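Local coordinates for putative ferritin-like diiron-carboxylate protein TM1526 (Thermotoga maritima, PDB 1VJX), which is of unknown function but, as a ferritin-like protein of the rubrerythrin family, probably binds metal and may act as an oxidoreductase, at residues A[55-58]-A[59-62]; A[114-117]-A[118-122]; A[45-48]-A[49-53]. All coordinates share one frame; numbering follows the deposited sequence.

Contact 1: A[55-58]-A[59-62]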
loop_
_atom_site.group_PDB
_atom_site.type_symbol
_atom_site.label_atom_id
_atom_site.label_comp_id
_atom_site.label_asym_id
_atom_site.label_seq_id
_atom_site.Cartn_x
_atom_site.Cartn_y
_atom_site.Cartn_z
ATOM N N GLU A 55 -3.246 3.252 6.314
ATOM C CA GLU A 55 -2.843 1.937 5.791
ATOM C C GLU A 55 -3.449 0.792 6.596
ATOM O O GLU A 55 -3.868 -0.218 6.024
ATOM C CB GLU A 55 -1.333 1.770 5.813
ATOM C CG GLU A 55 -0.552 2.706 4.932
ATOM C CD GLU A 55 -0.753 2.459 3.450
ATOM O OE1 GLU A 55 -1.698 3.038 2.886
ATOM O OE2 GLU A 55 0.058 1.713 2.852
ATOM N N ARG A 56 -3.448 0.948 7.916
ATOM C CA ARG A 56 -4.135 0.034 8.841
ATOM C C ARG A 56 -5.575 -0.252 8.394
ATOM O O ARG A 56 -5.937 -1.410 8.076
ATOM C CB ARG A 56 -4.139 0.626 10.245
ATOM C CG ARG A 56 -4.669 -0.314 11.340
ATOM C CD ARG A 56 -4.829 0.365 12.715
ATOM N NE ARG A 56 -5.633 1.585 12.611
ATOM C CZ ARG A 56 -6.969 1.623 12.616
ATOM N NH1 ARG A 56 -7.692 0.515 12.745
ATOM N NH2 ARG A 56 -7.598 2.788 12.507
ATOM N N ILE A 57 -6.381 0.809 8.329
ATOM C CA ILE A 57 -7.793 0.712 7.942
ATOM C C ILE A 57 -7.991 0.003 6.609
ATOM O O ILE A 57 -8.902 -0.805 6.463
ATOM C CB ILE A 57 -8.430 2.121 7.931
ATOM C CG1 ILE A 57 -8.674 2.582 9.364
ATOM C CG2 ILE A 57 -9.759 2.152 7.137
ATOM C CD1 ILE A 57 -8.937 4.084 9.456
ATOM N N HIS A 58 -7.119 0.306 5.654
ATOM C CA HIS A 58 -7.108 -0.328 4.343
ATOM C C HIS A 58 -6.910 -1.815 4.420
ATOM O O HIS A 58 -7.609 -2.543 3.720
ATOM C CB HIS A 58 -5.999 0.251 3.477
ATOM C CG HIS A 58 -6.264 1.650 3.031
ATOM N ND1 HIS A 58 -5.278 2.479 2.552
ATOM C CD2 HIS A 58 -7.416 2.361 2.991
ATOM C CE1 HIS A 58 -5.812 3.643 2.241
ATOM N NE2 HIS A 58 -7.106 3.595 2.507
ATOM N N ALA A 59 -5.953 -2.251 5.248
ATOM C CA ALA A 59 -5.667 -3.672 5.459
ATOM C C ALA A 59 -6.882 -4.403 6.028
ATOM O O ALA A 59 -7.191 -5.494 5.609
ATOM C CB ALA A 59 -4.475 -3.839 6.418
ATOM N N GLU A 60 -7.541 -3.780 7.008
ATOM C CA GLU A 60 -8.762 -4.319 7.620
ATOM C C GLU A 60 -9.875 -4.458 6.583
ATOM O O GLU A 60 -10.748 -5.288 6.716
ATOM C CB GLU A 60 -9.258 -3.399 8.744
ATOM C CG GLU A 60 -8.494 -3.477 10.063
ATOM C CD GLU A 60 -8.897 -2.398 11.108
ATOM O OE1 GLU A 60 -9.740 -1.481 10.814
ATOM O OE2 GLU A 60 -8.341 -2.450 12.245
ATOM N N ILE A 61 -9.864 -3.612 5.558
ATOM C CA ILE A 61 -10.927 -3.650 4.548
ATOM C C ILE A 61 -10.652 -4.793 3.594
ATOM O O ILE A 61 -11.556 -5.572 3.276
ATOM C CB ILE A 61 -11.058 -2.291 3.831
ATOM C CG1 ILE A 61 -11.771 -1.308 4.753
ATOM C CG2 ILE A 61 -11.777 -2.433 2.466
ATOM C CD1 ILE A 61 -11.592 0.105 4.348
ATOM N N PHE A 62 -9.397 -4.861 3.137
ATOM C CA PHE A 62 -8.926 -5.974 2.317
ATOM C C PHE A 62 -9.050 -7.355 3.014
ATOM O O PHE A 62 -9.298 -8.350 2.346
ATOM C CB PHE A 62 -7.468 -5.749 1.885
ATOM C CG PHE A 62 -7.292 -4.742 0.810
ATOM C CD1 PHE A 62 -8.250 -4.556 -0.186
ATOM C CD2 PHE A 62 -6.109 -3.985 0.759
ATOM C CE1 PHE A 62 -8.047 -3.598 -1.189
ATOM C CE2 PHE A 62 -5.886 -3.056 -0.227
ATOM C CZ PHE A 62 -6.852 -2.833 -1.208
#
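Arg-56 and Glu-60, one helical turn apart, make the charged pair of this contact. NH1 of Arg-56 lies 3.1 Å from OE2 of Glu-60 in a salt bridge whose hydrogen bond is weak, the N-H bent to 122°. The carboxylate oxygen comes in at the edge of the guanidinium, near its plane, while the two flat groups stand 75° apart; OE2 is the closer oxygen and the one bonded. The arginine chain leaves with CG anti to the backbone N (chi1 -173°) and then bends at chi3, which swings the guanidinium over to Glu-60; its NE is held in a second salt bridge by Asp-53.

The backbone bonds are mostly the i to i+4 bonds of an alpha-helix. O of His-58 receives the N-H of Phe-62 at 3.0 Å, almost straight, and a weak i to i+3 bond from N of Ile-61, which also bonds weakly to O of Ile-57.

Apolar contact is light: CG2 of Ile-57 meets CD1 of Ile-61 at 3.9 Å.

The His-58 ring is directed into the bundle, where both its nitrogens are engaged, NE2 by Gln-141 and ND1 by Glu-26, with a weak bond from ND1 to Glu-142. Glu-55 brings a further carboxylate close to Glu-26 and Glu-142. Such a knot of carboxylates and a histidine inside a four-helix bundle probably makes this face suited to metal, consistent with the diiron site of ferritin-like proteins, while the Arg-56 pair offsets charge on the outer side.

Contact 2: A[114-117]-A[118-122]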
loop_
_atom_site.group_PDB
_atom_site.type_symbol
_atom_site.label_atom_id
_atom_site.label_comp_id
_atom_site.label_asym_id
_atom_site.label_seq_id
_atom_site.Cartn_x
_atom_site.Cartn_y
_atom_site.Cartn_z
ATOM N N ASP A 114 4.378 1.098 -6.614
ATOM C CA ASP A 114 4.329 -0.323 -6.936
ATOM C C ASP A 114 3.017 -0.915 -6.424
ATOM O O ASP A 114 2.309 -1.658 -7.131
ATOM C CB ASP A 114 5.497 -1.028 -6.298
ATOM C CG ASP A 114 6.826 -0.809 -7.024
ATOM O OD1 ASP A 114 6.873 -0.372 -8.176
ATOM O OD2 ASP A 114 7.895 -1.171 -6.511
ATOM N N SER A 115 2.664 -0.527 -5.200
ATOM C CA SER A 115 1.410 -0.931 -4.574
ATOM C C SER A 115 0.164 -0.364 -5.278
ATOM O O SER A 115 -0.878 -1.025 -5.350
ATOM C CB SER A 115 1.442 -0.483 -3.136
ATOM O OG SER A 115 2.598 -1.024 -2.507
ATOM N N ILE A 116 0.270 0.848 -5.812
ATOM C CA ILE A 116 -0.870 1.427 -6.551
ATOM C C ILE A 116 -1.228 0.610 -7.804
ATOM O O ILE A 116 -2.408 0.330 -8.056
ATOM C CB ILE A 116 -0.643 2.912 -6.809
ATOM C CG1 ILE A 116 -0.783 3.638 -5.473
ATOM C CG2 ILE A 116 -1.655 3.488 -7.819
ATOM C CD1 ILE A 116 -0.417 5.087 -5.479
ATOM N N ILE A 117 -0.202 0.201 -8.545
ATOM C CA ILE A 117 -0.391 -0.632 -9.723
ATOM C C ILE A 117 -1.122 -1.881 -9.317
ATOM O O ILE A 117 -2.078 -2.311 -9.968
ATOM C CB ILE A 117 0.957 -0.999 -10.395
ATOM C CG1 ILE A 117 1.640 0.247 -10.921
ATOM C CG2 ILE A 117 0.756 -2.003 -11.540
ATOM C CD1 ILE A 117 2.797 0.020 -11.844
ATOM N N LEU A 118 -0.691 -2.462 -8.200
ATOM C CA LEU A 118 -1.288 -3.716 -7.746
ATOM C C LEU A 118 -2.756 -3.556 -7.338
ATOM O O LEU A 118 -3.599 -4.431 -7.588
ATOM C CB LEU A 118 -0.506 -4.347 -6.620
ATOM C CG LEU A 118 -1.351 -5.555 -6.089
ATOM C CD1 LEU A 118 -0.934 -6.873 -6.722
ATOM C CD2 LEU A 118 -1.343 -5.604 -4.632
ATOM N N TYR A 119 -3.074 -2.495 -6.630
ATOM C CA TYR A 119 -4.475 -2.311 -6.286
ATOM C C TYR A 119 -5.332 -2.050 -7.527
ATOM O O TYR A 119 -6.489 -2.423 -7.509
ATOM C CB TYR A 119 -4.698 -1.171 -5.283
ATOM C CG TYR A 119 -3.813 -1.220 -4.055
ATOM C CD1 TYR A 119 -3.599 -2.401 -3.369
ATOM C CD2 TYR A 119 -3.166 -0.049 -3.603
ATOM C CE1 TYR A 119 -2.771 -2.454 -2.259
ATOM C CE2 TYR A 119 -2.322 -0.096 -2.505
ATOM C CZ TYR A 119 -2.142 -1.307 -1.832
ATOM O OH TYR A 119 -1.314 -1.341 -0.754
ATOM N N TYR A 120 -4.800 -1.370 -8.560
ATOM C CA TYR A 120 -5.515 -1.252 -9.811
ATOM C C TYR A 120 -5.770 -2.663 -10.416
ATOM O O TYR A 120 -6.859 -2.968 -10.865
ATOM C CB TYR A 120 -4.790 -0.325 -10.808
ATOM C CG TYR A 120 -5.126 1.169 -10.668
ATOM C CD1 TYR A 120 -6.436 1.632 -10.820
ATOM C CD2 TYR A 120 -4.132 2.123 -10.421
ATOM C CE1 TYR A 120 -6.759 3.014 -10.704
ATOM C CE2 TYR A 120 -4.459 3.544 -10.303
ATOM C CZ TYR A 120 -5.772 3.960 -10.438
ATOM O OH TYR A 120 -6.122 5.302 -10.332
ATOM N N GLU A 121 -4.762 -3.531 -10.360
ATOM C CA GLU A 121 -4.863 -4.865 -10.930
ATOM C C GLU A 121 -5.991 -5.609 -10.302
ATOM O O GLU A 121 -6.801 -6.188 -11.017
ATOM C CB GLU A 121 -3.533 -5.615 -10.824
ATOM C CG GLU A 121 -2.531 -5.077 -11.858
ATOM C CD GLU A 121 -1.092 -5.562 -11.679
ATOM O OE1 GLU A 121 -0.705 -5.913 -10.547
ATOM O OE2 GLU A 121 -0.344 -5.595 -12.688
ATOM N N LEU A 122 -6.045 -5.533 -8.970
ATOM C CA LEU A 122 -7.067 -6.143 -8.128
ATOM C C LEU A 122 -8.477 -5.661 -8.451
ATOM O O LEU A 122 -9.423 -6.464 -8.580
ATOM C CB LEU A 122 -6.799 -5.813 -6.645
ATOM C CG LEU A 122 -7.954 -6.188 -5.682
ATOM C CD1 LEU A 122 -8.275 -7.701 -5.765
ATOM C CD2 LEU A 122 -7.690 -5.760 -4.234
#
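Ser-115 and Tyr-119 meet through backbone and ring in helix 101-125, one of the four long helices of the ferritin-like bundle. O of Ser-115 accepts the N-H of Tyr-119 at 2.9 Å and also sits over one face of the tyrosine ring, 3.0 Å above its plane and offset toward the rim. CG of Tyr-119 stands anti to its own carbonyl carbon (chi1 -50°), which folds the ring back along the helix until OH comes 3.7 Å from CB of Ser-115. A turn-spaced pair lies alongside on the flank facing helix 129-156, where CG2 of Ile-116 rests 3.7 Å from CE2 of Tyr-120, both side chains pointing the same way; Tyr-120 also touches Ile-139 and Lys-143.

Further out, the Ser-115 hydroxyl is hydrogen-bonded to O of Val-111, which fixes its rotation. The Tyr-119 ring is walled by Leu-25 and Glu-26 on helix 15-36, by Ile-139 and Glu-142 on helix 129-156, and by Phe-62. A leucine in place of Tyr-119 would probably open a gap beside Phe-62 and leave O of Ser-115 without the ring face beside it.

Glu-121 runs beside Ile-117, its OE2 3.9 Å from CG2 of Ile-117 while hydrogen-bonded to N of Phe-83.

Contact 3: A[45-48]-A[49-53]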
loop_
_atom_site.group_PDB
_atom_site.type_symbol
_atom_site.label_atom_id
_atom_site.label_comp_id
_atom_site.label_asym_id
_atom_site.label_seq_id
_atom_site.Cartn_x
_atom_site.Cartn_y
_atom_site.Cartn_z
ATOM N N LYS A 45 6.342 13.865 11.621
ATOM C CA LYS A 45 6.049 12.687 12.453
ATOM C C LYS A 45 4.541 12.374 12.354
ATOM O O LYS A 45 4.136 11.242 12.043
ATOM C CB LYS A 45 6.449 12.923 13.932
ATOM C CG LYS A 45 6.872 11.656 14.684
ATOM C CD LYS A 45 6.860 11.762 16.211
ATOM C CE LYS A 45 8.258 12.008 16.832
ATOM N NZ LYS A 45 9.266 10.915 16.595
ATOM N N LYS A 46 3.735 13.410 12.607
ATOM C CA LYS A 46 2.278 13.334 12.594
ATOM C C LYS A 46 1.789 12.783 11.245
ATOM O O LYS A 46 0.858 11.997 11.187
ATOM C CB LYS A 46 1.698 14.724 12.913
ATOM C CG LYS A 46 0.163 14.902 12.884
ATOM C CD LYS A 46 -0.182 16.416 12.763
ATOM C CE LYS A 46 -1.578 16.788 13.341
ATOM N NZ LYS A 46 -1.866 18.274 13.280
ATOM N N THR A 47 2.452 13.195 10.173
ATOM C CA THR A 47 2.064 12.759 8.845
ATOM C C THR A 47 2.269 11.260 8.728
ATOM O O THR A 47 1.346 10.526 8.409
ATOM C CB THR A 47 2.851 13.550 7.750
ATOM O OG1 THR A 47 2.138 14.754 7.443
ATOM C CG2 THR A 47 2.860 12.807 6.413
ATOM N N PHE A 48 3.481 10.814 9.001
ATOM C CA PHE A 48 3.807 9.414 8.869
ATOM C C PHE A 48 2.861 8.569 9.716
ATOM O O PHE A 48 2.527 7.471 9.346
ATOM C CB PHE A 48 5.262 9.155 9.282
ATOM C CG PHE A 48 6.264 9.582 8.268
ATOM C CD1 PHE A 48 6.101 9.274 6.928
ATOM C CD2 PHE A 48 7.383 10.287 8.644
ATOM C CE1 PHE A 48 7.036 9.686 5.982
ATOM C CE2 PHE A 48 8.319 10.688 7.697
ATOM C CZ PHE A 48 8.138 10.376 6.367
ATOM N N LEU A 49 2.441 9.081 10.862
ATOM C CA LEU A 49 1.556 8.310 11.731
ATOM C C LEU A 49 0.141 8.246 11.152
ATOM O O LEU A 49 -0.530 7.222 11.277
ATOM C CB LEU A 49 1.539 8.863 13.158
ATOM C CG LEU A 49 2.789 8.559 13.977
ATOM C CD1 LEU A 49 2.842 9.428 15.258
ATOM C CD2 LEU A 49 2.892 7.067 14.336
ATOM N N GLU A 50 -0.308 9.344 10.542
ATOM C CA GLU A 50 -1.597 9.363 9.863
ATOM C C GLU A 50 -1.583 8.342 8.748
ATOM O O GLU A 50 -2.497 7.537 8.640
ATOM C CB GLU A 50 -1.933 10.752 9.313
ATOM C CG GLU A 50 -2.738 11.583 10.301
ATOM C CD GLU A 50 -2.537 13.098 10.132
ATOM O OE1 GLU A 50 -2.237 13.533 8.979
ATOM O OE2 GLU A 50 -2.688 13.848 11.147
ATOM N N LEU A 51 -0.529 8.388 7.933
ATOM C CA LEU A 51 -0.353 7.464 6.824
ATOM C C LEU A 51 -0.420 6.030 7.321
ATOM O O LEU A 51 -1.071 5.212 6.703
ATOM C CB LEU A 51 0.957 7.751 6.063
ATOM C CG LEU A 51 1.043 9.091 5.313
ATOM C CD1 LEU A 51 2.345 9.245 4.546
ATOM C CD2 LEU A 51 -0.090 9.223 4.353
ATOM N N ALA A 52 0.208 5.756 8.466
ATOM C CA ALA A 52 0.185 4.428 9.106
ATOM C C ALA A 52 -1.224 3.985 9.525
ATOM O O ALA A 52 -1.598 2.858 9.263
ATOM C CB ALA A 52 1.131 4.387 10.300
ATOM N N ASP A 53 -1.998 4.867 10.156
ATOM C CA ASP A 53 -3.369 4.564 10.552
ATOM C C ASP A 53 -4.233 4.337 9.327
ATOM O O ASP A 53 -5.070 3.460 9.318
ATOM C CB ASP A 53 -3.963 5.709 11.373
ATOM C CG ASP A 53 -5.066 5.243 12.353
ATOM O OD1 ASP A 53 -4.769 4.438 13.291
ATOM O OD2 ASP A 53 -6.256 5.642 12.271
#
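O of Thr-47 takes the shortest sound polar bond here, from N of Leu-51 at 2.9 Å. The N-H is nearly straight at 174° and arrives close to the line of the carbonyl. The same oxygen is packed by the leucine side chain, whose CG comes to 3.4 Å from O of Thr-47. Three more backbone bonds carry the helix forward: Leu-49 N to Lys-45 O, Glu-50 N to Lys-46 O and Ala-52 N to Phe-48 O, each 3.0 Å long.

Beyond the backbone, Thr-47 and Leu-51 lie alongside each other. The threonine methyl CG2 is anti to the backbone N, which brings it alongside Leu-51, 4.1 Å from CD1 of that leucine. That same CD1 approaches the Phe-48 ring more loosely and at a slant, 4.4 Å from CD1 of Phe-48.

On the solvent side Lys-46 and Glu-50 also run side by side, but the charged ends do not meet: NZ of Lys-46 stays 5.0 Å from OE2 of Glu-50. Instead the carboxylate oxygen lies against the aliphatic part of the lysine, 3.5 Å from its CG. Attraction between the opposite charges is therefore likely to be felt only at a distance, and NZ also makes a long, weak ion pair with Glu-43. Lys-45 carries its NZ to the backbone oxygens of Ser-37 and Phe-40, both hydrogen-bonded, joining this helix to the connection from helix 15-36.

The buried side is mostly apolar. Phe-48 packs on Leu-36, Met-152, Leu-101 and Val-104, so one ring touches all three other long helices, while Leu-51 and Ala-52 touch Tyr-33; this is the interior of a ferritin-like four-helix bundle.

Overall arrangement
From the N terminus, helix 15-36 comes first, then helix 43-68, which carries contact 3 and, directly after it, contact 1. Helix 101-125 follows with contact 2, and helix 129-156 completes the bundle. Each contact closes one or two helical turns and no long loop; the three run in series without nesting or crossing. Contacts 1 and 3, centres about 14 Å apart, are joined by the Asp-53 to Arg-56 salt bridge. Contact 1 reaches across the bundle to contact 2, where CE1 of Phe-62 lies 3.8 Å from CD2 of Leu-122. Contacts 2 and 3 fall on opposite sides of the chain's centre, nearest atoms about 10 Å apart. All three pack against helices 15-36 and 129-156.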